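Long-range contacts in ABC transporter binding protein AcbH (Actinoplanes, PDB 3OO8), which binds beta-D-galactopyranose with exclusive preference, as the extracellular solute receptor of an ABC transporter: residues T293-A298 / C364-Q369; D195-R200 / F282-I287; D108-I113 / L134-N139. The protein carries 2 engineered substitutions. All blocks are in the same frame, centred on the assembly; numbering follows the deposited sequence.

Contact 1: residues T293-A298 / C364-Q369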
loop_
_atom_site.group_PDB
_atom_site.type_symbol
_atom_site.label_atom_id
_atom_site.label_comp_id
_atom_site.label_asym_id
_atom_site.label_seq_id
_atom_site.Cartn_x
_atom_site.Cartn_y
_atom_site.Cartn_z
ATOM N N THR A 293 -15.076 -1.794 -7.678
ATOM C CA THR A 293 -14.032 -1.108 -6.931
ATOM C C THR A 293 -13.477 -2.099 -5.925
ATOM O O THR A 293 -13.152 -1.746 -4.790
ATOM C CB THR A 293 -14.559 0.167 -6.212
ATOM O OG1 THR A 293 -15.601 -0.152 -5.290
ATOM C CG2 THR A 293 -15.073 1.187 -7.228
ATOM N N ASP A 294 -13.345 -3.356 -6.355
ATOM C CA ASP A 294 -13.033 -4.413 -5.392
ATOM C C ASP A 294 -11.624 -4.423 -4.837
ATOM O O ASP A 294 -11.347 -5.111 -3.850
ATOM C CB ASP A 294 -13.237 -5.772 -6.034
ATOM C CG ASP A 294 -14.685 -6.134 -6.185
ATOM O OD1 ASP A 294 -15.525 -5.611 -5.413
ATOM O OD2 ASP A 294 -14.961 -6.997 -7.046
ATOM N N TYR A 295 -10.730 -3.684 -5.482
ATOM C CA TYR A 295 -9.302 -3.787 -5.185
ATOM C C TYR A 295 -8.696 -2.422 -4.944
ATOM O O TYR A 295 -9.166 -1.413 -5.490
ATOM C CB TYR A 295 -8.589 -4.489 -6.349
ATOM C CG TYR A 295 -9.203 -5.813 -6.680
ATOM C CD1 TYR A 295 -9.277 -6.809 -5.711
ATOM C CD2 TYR A 295 -9.696 -6.077 -7.970
ATOM C CE1 TYR A 295 -9.863 -8.030 -5.995
ATOM C CE2 TYR A 295 -10.274 -7.285 -8.268
ATOM C CZ TYR A 295 -10.343 -8.255 -7.291
ATOM O OH TYR A 295 -10.913 -9.472 -7.581
ATOM N N MET A 296 -7.645 -2.372 -4.137
ATOM C CA MET A 296 -6.980 -1.099 -3.823
ATOM C C MET A 296 -5.535 -1.416 -3.448
ATOM O O MET A 296 -5.286 -2.469 -2.857
ATOM C CB MET A 296 -7.622 -0.480 -2.557
ATOM C CG MET A 296 -7.192 0.983 -2.305
ATOM S SD MET A 296 -7.632 1.457 -0.601
ATOM C CE MET A 296 -9.412 1.600 -0.712
ATOM N N ASP A 297 -4.602 -0.525 -3.752
ATOM C CA ASP A 297 -3.271 -0.580 -3.140
ATOM C C ASP A 297 -3.443 -0.087 -1.691
ATOM O O ASP A 297 -3.830 1.070 -1.465
ATOM C CB ASP A 297 -2.320 0.446 -3.829
ATOM C CG ASP A 297 -1.551 -0.116 -5.043
ATOM O OD1 ASP A 297 -1.339 -1.350 -5.196
ATOM O OD2 ASP A 297 -1.121 0.720 -5.863
ATOM N N ALA A 298 -3.161 -0.950 -0.720
ATOM C CA ALA A 298 -3.202 -0.545 0.695
ATOM C C ALA A 298 -1.995 -1.194 1.365
ATOM O O ALA A 298 -2.088 -2.288 1.937
ATOM C CB ALA A 298 -4.532 -0.960 1.347
ATOM N N CYS A 364 -12.760 -4.006 0.379
ATOM C CA CYS A 364 -12.040 -4.652 -0.706
ATOM C C CYS A 364 -11.921 -6.178 -0.555
ATOM O O CYS A 364 -11.576 -6.683 0.512
ATOM C CB CYS A 364 -10.634 -4.089 -0.814
ATOM S SG CYS A 364 -10.637 -2.351 -1.295
ATOM N N LYS A 365 -12.177 -6.883 -1.648
ATOM C CA LYS A 365 -12.036 -8.341 -1.729
ATOM C C LYS A 365 -10.566 -8.764 -1.525
ATOM O O LYS A 365 -10.278 -9.784 -0.883
ATOM C CB LYS A 365 -12.536 -8.791 -3.109
ATOM C CG LYS A 365 -12.674 -10.276 -3.301
ATOM C CD LYS A 365 -13.542 -10.532 -4.540
ATOM C CE LYS A 365 -14.783 -9.639 -4.516
ATOM N NZ LYS A 365 -15.747 -9.889 -5.640
ATOM N N SER A 366 -9.655 -7.978 -2.094
ATOM C CA SER A 366 -8.201 -8.191 -2.010
ATOM C C SER A 366 -7.537 -6.837 -2.013
ATOM O O SER A 366 -8.072 -5.894 -2.605
ATOM C CB SER A 366 -7.671 -8.937 -3.243
ATOM O OG SER A 366 -8.170 -10.263 -3.272
ATOM N N VAL A 367 -6.386 -6.726 -1.352
ATOM C CA VAL A 367 -5.634 -5.471 -1.431
ATOM C C VAL A 367 -4.244 -5.763 -1.944
ATOM O O VAL A 367 -3.595 -6.726 -1.517
ATOM C CB VAL A 367 -5.547 -4.666 -0.086
ATOM C CG1 VAL A 367 -6.923 -4.091 0.286
ATOM C CG2 VAL A 367 -4.925 -5.474 1.026
ATOM N N SER A 368 -3.815 -4.931 -2.888
ATOM C CA SER A 368 -2.459 -5.013 -3.383
ATOM C C SER A 368 -1.586 -4.114 -2.491
ATOM O O SER A 368 -2.107 -3.454 -1.584
ATOM C CB SER A 368 -2.444 -4.675 -4.876
ATOM O OG SER A 368 -3.091 -3.413 -5.092
ATOM N N GLN A 369 -0.274 -4.084 -2.734
ATOM C CA GLN A 369 0.642 -3.511 -1.742
ATOM C C GLN A 369 1.485 -2.374 -2.303
ATOM O O GLN A 369 2.474 -2.001 -1.663
ATOM C CB GLN A 369 1.625 -4.598 -1.312
ATOM C CG GLN A 369 0.948 -5.834 -0.716
ATOM C CD GLN A 369 0.044 -5.479 0.474
ATOM O OE1 GLN A 369 0.452 -4.763 1.383
ATOM N NE2 GLN A 369 -1.171 -6.020 0.488
HETATM O O HOH W 1 -10.073 -11.322 -4.810
#
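Asp297 and Ser368 pair in a short two-stranded parallel ladder, in which residues 295-297 run beside 366-368, its centre about 9 Å from that of the molecule. The strand axes approach to 4.6 Å, with N-to-C directions 28° apart. Ser368 bonds to both chain neighbours of Asp297: its N donates to Met296 O, and its O accepts from Ala298 N at 2.9 Å, the straighter bond at 166°. Met296 N, buried here, has no hydrogen-bond partner. Placed between its own N and carbonyl carbon (chi1 53°), Ser368 OG lies on the same sheet face as Asp297 and donates to Asp297 OD1 over 2.7 Å, from above the carboxylate plane. At the start of the strand, Tyr295 turns its ring edge to Ser366, CD1 lying 3.5 Å from Ser366 O. A water bonded to Ser366 OG at 2.7 Å reaches Tyr295 OH weakly. Asp294 and Lys365 lie alongside each other, joined by a long, weak salt bridge of 3.3 Å from OD2 to NZ. The apolar contact is made by Met296 CB, 3.8 Å from Cys364 SG, and by Ala298 CB against Val367 CG1. The Asp297 side chain approaches that of Trp142, and Gln369 that of Arg373, while Gln369 OE1 accepts from Thr300 N. Trp142 and Arg373 are both seen to bind galactose in this protein, though none is bound here, so the ladder probably belongs to the second shell of the sugar site. Met296 rests on Pro141 and Val143 of strand 134-147, Tyr295 and Ser368 on Leu199 of helix 191-201, and Val367 on Leu124 of helix 119-124.

Contact 2: residues D195-R200 / F282-I287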
loop_
_atom_site.group_PDB
_atom_site.type_symbol
_atom_site.label_atom_id
_atom_site.label_comp_id
_atom_site.label_asym_id
_atom_site.label_seq_id
_atom_site.Cartn_x
_atom_site.Cartn_y
_atom_site.Cartn_z
ATOM N N ASP A 195 -1.081 1.042 -11.199
ATOM C CA ASP A 195 -1.688 -0.011 -10.397
ATOM C C ASP A 195 -3.205 0.032 -10.396
ATOM O O ASP A 195 -3.867 -0.991 -10.563
ATOM C CB ASP A 195 -1.234 0.078 -8.948
ATOM C CG ASP A 195 0.238 -0.215 -8.759
ATOM O OD1 ASP A 195 0.945 -0.743 -9.651
ATOM O OD2 ASP A 195 0.666 0.104 -7.595
ATOM N N ILE A 196 -3.774 1.204 -10.156
ATOM C CA ILE A 196 -5.229 1.277 -10.007
ATOM C C ILE A 196 -5.950 1.050 -11.346
ATOM O O ILE A 196 -7.013 0.405 -11.373
ATOM C CB ILE A 196 -5.684 2.576 -9.276
ATOM C CG1 ILE A 196 -7.094 2.448 -8.689
ATOM C CG2 ILE A 196 -5.575 3.848 -10.161
ATOM C CD1 ILE A 196 -7.347 1.215 -7.801
ATOM N N LEU A 197 -5.413 1.605 -12.438
ATOM C CA LEU A 197 -5.971 1.341 -13.777
ATOM C C LEU A 197 -5.939 -0.164 -14.058
ATOM O O LEU A 197 -6.930 -0.716 -14.542
ATOM C CB LEU A 197 -5.206 2.088 -14.850
ATOM C CG LEU A 197 -5.411 3.594 -14.771
ATOM C CD1 LEU A 197 -4.544 4.200 -15.840
ATOM C CD2 LEU A 197 -6.872 3.976 -15.063
ATOM N N ASN A 198 -4.809 -0.807 -13.771
ATOM C CA ASN A 198 -4.702 -2.258 -13.978
ATOM C C ASN A 198 -5.701 -3.054 -13.133
ATOM O O ASN A 198 -6.381 -3.969 -13.652
ATOM C CB ASN A 198 -3.246 -2.715 -13.750
ATOM C CG ASN A 198 -2.917 -4.026 -14.445
ATOM O OD1 ASN A 198 -3.470 -4.345 -15.503
ATOM N ND2 ASN A 198 -1.928 -4.753 -13.898
ATOM N N LEU A 199 -5.845 -2.691 -11.855
ATOM C CA LEU A 199 -6.821 -3.362 -10.956
ATOM C C LEU A 199 -8.263 -3.157 -11.412
ATOM O O LEU A 199 -9.097 -4.016 -11.189
ATOM C CB LEU A 199 -6.708 -2.797 -9.537
ATOM C CG LEU A 199 -5.407 -3.125 -8.803
ATOM C CD1 LEU A 199 -5.261 -2.360 -7.501
ATOM C CD2 LEU A 199 -5.328 -4.635 -8.535
ATOM N N ARG A 200 -8.557 -1.987 -11.984
ATOM C CA ARG A 200 -9.924 -1.674 -12.426
ATOM C C ARG A 200 -10.264 -2.253 -13.799
ATOM O O ARG A 200 -11.431 -2.548 -14.030
ATOM C CB ARG A 200 -10.088 -0.153 -12.510
ATOM C CG ARG A 200 -10.117 0.466 -11.122
ATOM C CD ARG A 200 -11.498 0.335 -10.447
ATOM N NE ARG A 200 -11.562 1.119 -9.207
ATOM C CZ ARG A 200 -11.110 0.706 -8.027
ATOM N NH1 ARG A 200 -10.590 -0.516 -7.876
ATOM N NH2 ARG A 200 -11.196 1.509 -6.987
ATOM N N PHE A 282 -12.668 9.678 -2.130
ATOM C CA PHE A 282 -13.482 8.594 -2.675
ATOM C C PHE A 282 -12.565 7.572 -3.326
ATOM O O PHE A 282 -11.450 7.896 -3.712
ATOM C CB PHE A 282 -14.607 9.090 -3.608
ATOM C CG PHE A 282 -14.133 9.927 -4.798
ATOM C CD1 PHE A 282 -13.665 9.295 -5.947
ATOM C CD2 PHE A 282 -14.176 11.310 -4.764
ATOM C CE1 PHE A 282 -13.251 10.006 -7.035
ATOM C CE2 PHE A 282 -13.740 12.034 -5.856
ATOM C CZ PHE A 282 -13.282 11.378 -7.001
ATOM N N VAL A 283 -12.992 6.303 -3.382
ATOM C CA VAL A 283 -12.161 5.327 -4.074
ATOM C C VAL A 283 -12.148 5.570 -5.581
ATOM O O VAL A 283 -13.101 6.102 -6.168
ATOM C CB VAL A 283 -12.570 3.866 -3.723
ATOM C CG1 VAL A 283 -12.594 3.730 -2.223
ATOM C CG2 VAL A 283 -13.940 3.476 -4.300
ATOM N N PHE A 284 -11.059 5.169 -6.226
ATOM C CA PHE A 284 -10.996 5.372 -7.669
ATOM C C PHE A 284 -12.219 4.737 -8.330
ATOM O O PHE A 284 -12.593 3.596 -7.980
ATOM C CB PHE A 284 -9.716 4.765 -8.222
ATOM C CG PHE A 284 -9.333 5.297 -9.590
ATOM C CD1 PHE A 284 -8.454 6.376 -9.685
ATOM C CD2 PHE A 284 -9.818 4.715 -10.758
ATOM C CE1 PHE A 284 -8.052 6.888 -10.922
ATOM C CE2 PHE A 284 -9.422 5.205 -12.009
ATOM C CZ PHE A 284 -8.559 6.303 -12.091
ATOM N N PRO A 285 -12.869 5.439 -9.278
ATOM C CA PRO A 285 -14.127 4.914 -9.861
ATOM C C PRO A 285 -14.000 3.588 -10.611
ATOM O O PRO A 285 -12.908 3.191 -11.010
ATOM C CB PRO A 285 -14.564 6.033 -10.815
ATOM C CG PRO A 285 -14.018 7.270 -10.124
ATOM C CD PRO A 285 -12.621 6.827 -9.741
ATOM N N ALA A 286 -15.135 2.918 -10.792
ATOM C CA ALA A 286 -15.180 1.621 -11.479
ATOM C C ALA A 286 -15.010 1.854 -12.976
ATOM O O ALA A 286 -15.553 2.839 -13.539
ATOM C CB ALA A 286 -16.499 0.965 -11.217
ATOM N N ILE A 287 -14.229 0.984 -13.621
ATOM C CA ILE A 287 -14.094 1.005 -15.065
ATOM C C ILE A 287 -14.745 -0.239 -15.659
ATOM O O ILE A 287 -15.646 -0.147 -16.478
ATOM C CB ILE A 287 -12.618 1.084 -15.503
ATOM C CG1 ILE A 287 -11.993 2.392 -15.001
ATOM C CG2 ILE A 287 -12.519 0.945 -17.040
ATOM C CD1 ILE A 287 -10.480 2.530 -15.272
HETATM O O HOH W 2 -13.418 -1.471 -12.320
#
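Arg200 and Ile287 bring the end of helix 191-201 nearest to the irregular chain 282-287, their CA atoms 5.6 Å apart, and the gap is wider at Ile196 and Phe284. Arg200 grips a single backbone oxygen side-on: Phe284 O accepts from NH2 at 2.7 Å and from NE at 3.0 Å. That oxygen lies only 6° out of the guanidinium plane, whereas seen from the carbonyl NH2 is slightly tilted and NE stands well above its plane. A sharp bend in the arginine chain (chi2 -80°) brings the group back across Ile196, whose CD1 lies over one guanidinium face, toward its rim. NE also makes a weak bond to Pro285 O, and NH1 is taken by Tyr295 O, so the buried charge is held by backbone carbonyls. Ile196 serves the neighbouring ring as well, its CG2 lying 4.0 Å from the Phe284 centroid and 14° off the ring normal, a CH-pi contact. Ile196 CG1 packs closely, 3.5 Å from Phe284 CB. Leu197 CD2 touches both Phe284 CZ and Ile287 CD1, the latter at 3.9 Å. A water accepts from Ile287 N at 2.9 Å and sits beside Arg200 O. Phe284 meets Phe261 edge-to-face, which continues the apolar cluster. Helix, loop and the preceding strand 279-282 belong to an alpha/beta lobe of the class 2 solute-binding protein fold, and Ile196 lies about 7 Å, side chain to side chain, from the galactose-binding Trp142.

Contact 3: residues D108-I113 / L134-N139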
loop_
_atom_site.group_PDB
_atom_site.type_symbol
_atom_site.label_atom_id
_atom_site.label_comp_id
_atom_site.label_asym_id
_atom_site.label_seq_id
_atom_site.Cartn_x
_atom_site.Cartn_y
_atom_site.Cartn_z
ATOM N N ASP A 108 -0.641 -22.270 12.882
ATOM C CA ASP A 108 -1.083 -22.413 14.257
ATOM C C ASP A 108 -1.490 -21.097 14.931
ATOM O O ASP A 108 -2.528 -21.016 15.583
ATOM C CB ASP A 108 -0.110 -23.250 15.110
ATOM C CG ASP A 108 1.325 -22.756 15.071
ATOM O OD1 ASP A 108 1.671 -21.735 14.406
ATOM O OD2 ASP A 108 2.149 -23.395 15.757
ATOM N N VAL A 109 -0.694 -20.050 14.723
ATOM C CA VAL A 109 -1.059 -18.711 15.169
ATOM C C VAL A 109 -2.394 -18.314 14.557
ATOM O O VAL A 109 -3.270 -17.792 15.243
ATOM C CB VAL A 109 0.013 -17.687 14.718
ATOM C CG1 VAL A 109 -0.455 -16.238 14.990
ATOM C CG2 VAL A 109 1.345 -17.975 15.445
ATOM N N TRP A 110 -2.552 -18.578 13.260
ATOM C CA TRP A 110 -3.767 -18.207 12.539
ATOM C C TRP A 110 -5.025 -18.983 12.940
ATOM O O TRP A 110 -6.126 -18.468 12.846
ATOM C CB TRP A 110 -3.504 -18.164 11.017
ATOM C CG TRP A 110 -2.892 -16.825 10.577
ATOM C CD1 TRP A 110 -1.582 -16.495 10.556
ATOM C CD2 TRP A 110 -3.619 -15.690 10.132
ATOM N NE1 TRP A 110 -1.432 -15.181 10.094
ATOM C CE2 TRP A 110 -2.676 -14.680 9.834
ATOM C CE3 TRP A 110 -4.981 -15.427 9.962
ATOM C CZ2 TRP A 110 -3.051 -13.422 9.363
ATOM C CZ3 TRP A 110 -5.371 -14.176 9.494
ATOM C CH2 TRP A 110 -4.397 -13.184 9.194
ATOM N N ASP A 111 -4.832 -20.189 13.474
ATOM C CA ASP A 111 -5.958 -20.942 14.021
ATOM C C ASP A 111 -6.566 -20.143 15.190
ATOM O O ASP A 111 -7.772 -20.207 15.447
ATOM C CB ASP A 111 -5.468 -22.303 14.543
ATOM C CG ASP A 111 -5.096 -23.278 13.443
ATOM O OD1 ASP A 111 -5.554 -23.122 12.294
ATOM O OD2 ASP A 111 -4.343 -24.229 13.753
ATOM N N LYS A 112 -5.737 -19.380 15.894
ATOM C CA LYS A 112 -6.221 -18.596 17.031
ATOM C C LYS A 112 -6.696 -17.200 16.637
ATOM O O LYS A 112 -7.705 -16.694 17.157
ATOM C CB LYS A 112 -5.098 -18.490 18.052
ATOM C CG LYS A 112 -5.241 -17.378 19.071
ATOM C CD LYS A 112 -6.012 -17.809 20.305
ATOM C CE LYS A 112 -5.696 -16.851 21.454
ATOM N NZ LYS A 112 -6.638 -16.998 22.597
ATOM N N ILE A 113 -5.980 -16.562 15.721
ATOM C CA ILE A 113 -6.345 -15.189 15.400
ATOM C C ILE A 113 -7.197 -14.992 14.147
ATOM O O ILE A 113 -7.683 -13.888 13.922
ATOM C CB ILE A 113 -5.107 -14.286 15.230
ATOM C CG1 ILE A 113 -4.345 -14.662 13.959
ATOM C CG2 ILE A 113 -4.166 -14.407 16.439
ATOM C CD1 ILE A 113 -3.205 -13.693 13.645
ATOM N N LEU A 134 2.790 -14.297 7.658
ATOM C CA LEU A 134 2.771 -12.936 8.190
ATOM C C LEU A 134 1.623 -12.747 9.175
ATOM O O LEU A 134 0.526 -13.289 8.966
ATOM C CB LEU A 134 2.548 -11.950 7.031
ATOM C CG LEU A 134 2.652 -10.428 7.332
ATOM C CD1 LEU A 134 4.098 -9.953 7.191
ATOM C CD2 LEU A 134 1.706 -9.590 6.466
ATOM N N VAL A 135 1.850 -11.910 10.201
ATOM C CA VAL A 135 0.719 -11.353 10.965
ATOM C C VAL A 135 0.669 -9.866 10.647
ATOM O O VAL A 135 1.636 -9.172 10.956
ATOM C CB VAL A 135 0.865 -11.454 12.472
ATOM C CG1 VAL A 135 -0.336 -10.731 13.118
ATOM C CG2 VAL A 135 0.861 -12.916 12.904
ATOM N N PRO A 136 -0.415 -9.406 10.021
ATOM C CA PRO A 136 -0.407 -7.971 9.653
ATOM C C PRO A 136 -0.837 -7.099 10.817
ATOM O O PRO A 136 -1.495 -7.588 11.748
ATOM C CB PRO A 136 -1.474 -7.916 8.549
ATOM C CG PRO A 136 -2.445 -8.951 8.893
ATOM C CD PRO A 136 -1.644 -10.072 9.537
ATOM N N LEU A 137 -0.501 -5.811 10.744
ATOM C CA LEU A 137 -0.830 -4.870 11.827
ATOM C C LEU A 137 -1.673 -3.705 11.330
ATOM O O LEU A 137 -2.712 -3.412 11.926
ATOM C CB LEU A 137 0.450 -4.345 12.522
ATOM C CG LEU A 137 0.150 -3.656 13.864
ATOM C CD1 LEU A 137 -0.402 -4.644 14.902
ATOM C CD2 LEU A 137 1.442 -2.984 14.356
ATOM N N TYR A 138 -1.251 -3.028 10.254
ATOM C CA TYR A 138 -1.962 -1.838 9.773
ATOM C C TYR A 138 -1.668 -1.621 8.284
ATOM O O TYR A 138 -0.708 -2.166 7.735
ATOM C CB TYR A 138 -1.555 -0.549 10.540
ATOM C CG TYR A 138 -0.056 -0.332 10.504
ATOM C CD1 TYR A 138 0.557 0.201 9.359
ATOM C CD2 TYR A 138 0.756 -0.764 11.564
ATOM C CE1 TYR A 138 1.966 0.317 9.270
ATOM C CE2 TYR A 138 2.153 -0.688 11.475
ATOM C CZ TYR A 138 2.737 -0.142 10.340
ATOM O OH TYR A 138 4.103 -0.076 10.284
ATOM N N ASN A 139 -2.515 -0.818 7.664
ATOM C CA ASN A 139 -2.316 -0.361 6.280
ATOM C C ASN A 139 -2.865 1.050 6.091
ATOM O O ASN A 139 -3.368 1.650 7.051
ATOM C CB ASN A 139 -2.790 -1.391 5.233
ATOM C CG ASN A 139 -4.232 -1.833 5.411
ATOM O OD1 ASN A 139 -5.059 -1.129 6.005
ATOM N ND2 ASN A 139 -4.546 -3.018 4.866
#
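Trp110 points the edge of its indole at strand 134-139, and the two atoms it meets there lie near the ring plane. Trp110 NE1 donates to Leu134 O at 2.9 Å with an N-H...O angle of 149°, the oxygen being 11° out of the ring plane. Farther along the same edge, Trp110 CZ2 comes within 3.6 Å of Pro136 CD, the indole and the proline ring arriving from opposite directions. One indole face is covered from within the helix by Ile113, whose CD1 stands 3.9 Å above the plane over the middle of the ring. Were Trp110 replaced by an alanine, Leu134 O would probably lose its indole donor and a gap would open between Ile113 and Pro136. The helix and strand axes pass 10.0 Å apart, and the packing is that of a helix laid on the mixed sheet of an alpha/beta lobe, as in class 2 solute-binding proteins. Helix 312-322 flanks the same place, Lys316 and Gln320 touching Val109 and Leu319 touching Val135. Beside the indole, Val135 spreads its two methyls to separate helix residues. Anti to the backbone N (chi1 175°), Val135 CG1 faces Ile113 CD1 at 4.2 Å, the side chains meeting at a slant. The other methyl, Val135 CG2, approaches Val109 CG1 to 4.1 Å, and there the two valines cross at about a right angle. Tyr132, two residues before Leu134, stacks on the Trp110 ring.

From the N terminus, contact 3 closes first, after 20 intervening residues, setting helix 107-113 on the beginning of strand 134-147. Contact 2 then spans 81 residues, from helix 191-201 to the loop after strand 279-282. Contact 1 follows, 65 residues lying between its segments, and joins strand 295-297 to strand 366-368. The three loops succeed one another, neither nested nor crossing. Space brings them closer: contacts 1 and 2 have centres about 10 Å apart and meet where Asp297 OD2 lies 2.6 Å from Asp195 OD2, a distance that may reflect a shared proton. Contact 1 touches contact 3 through Ala298 and Asn139, whereas contacts 2 and 3 stay about 12 Å apart at their nearest atoms. Strand 134-147 runs from contact 3 past contact 1.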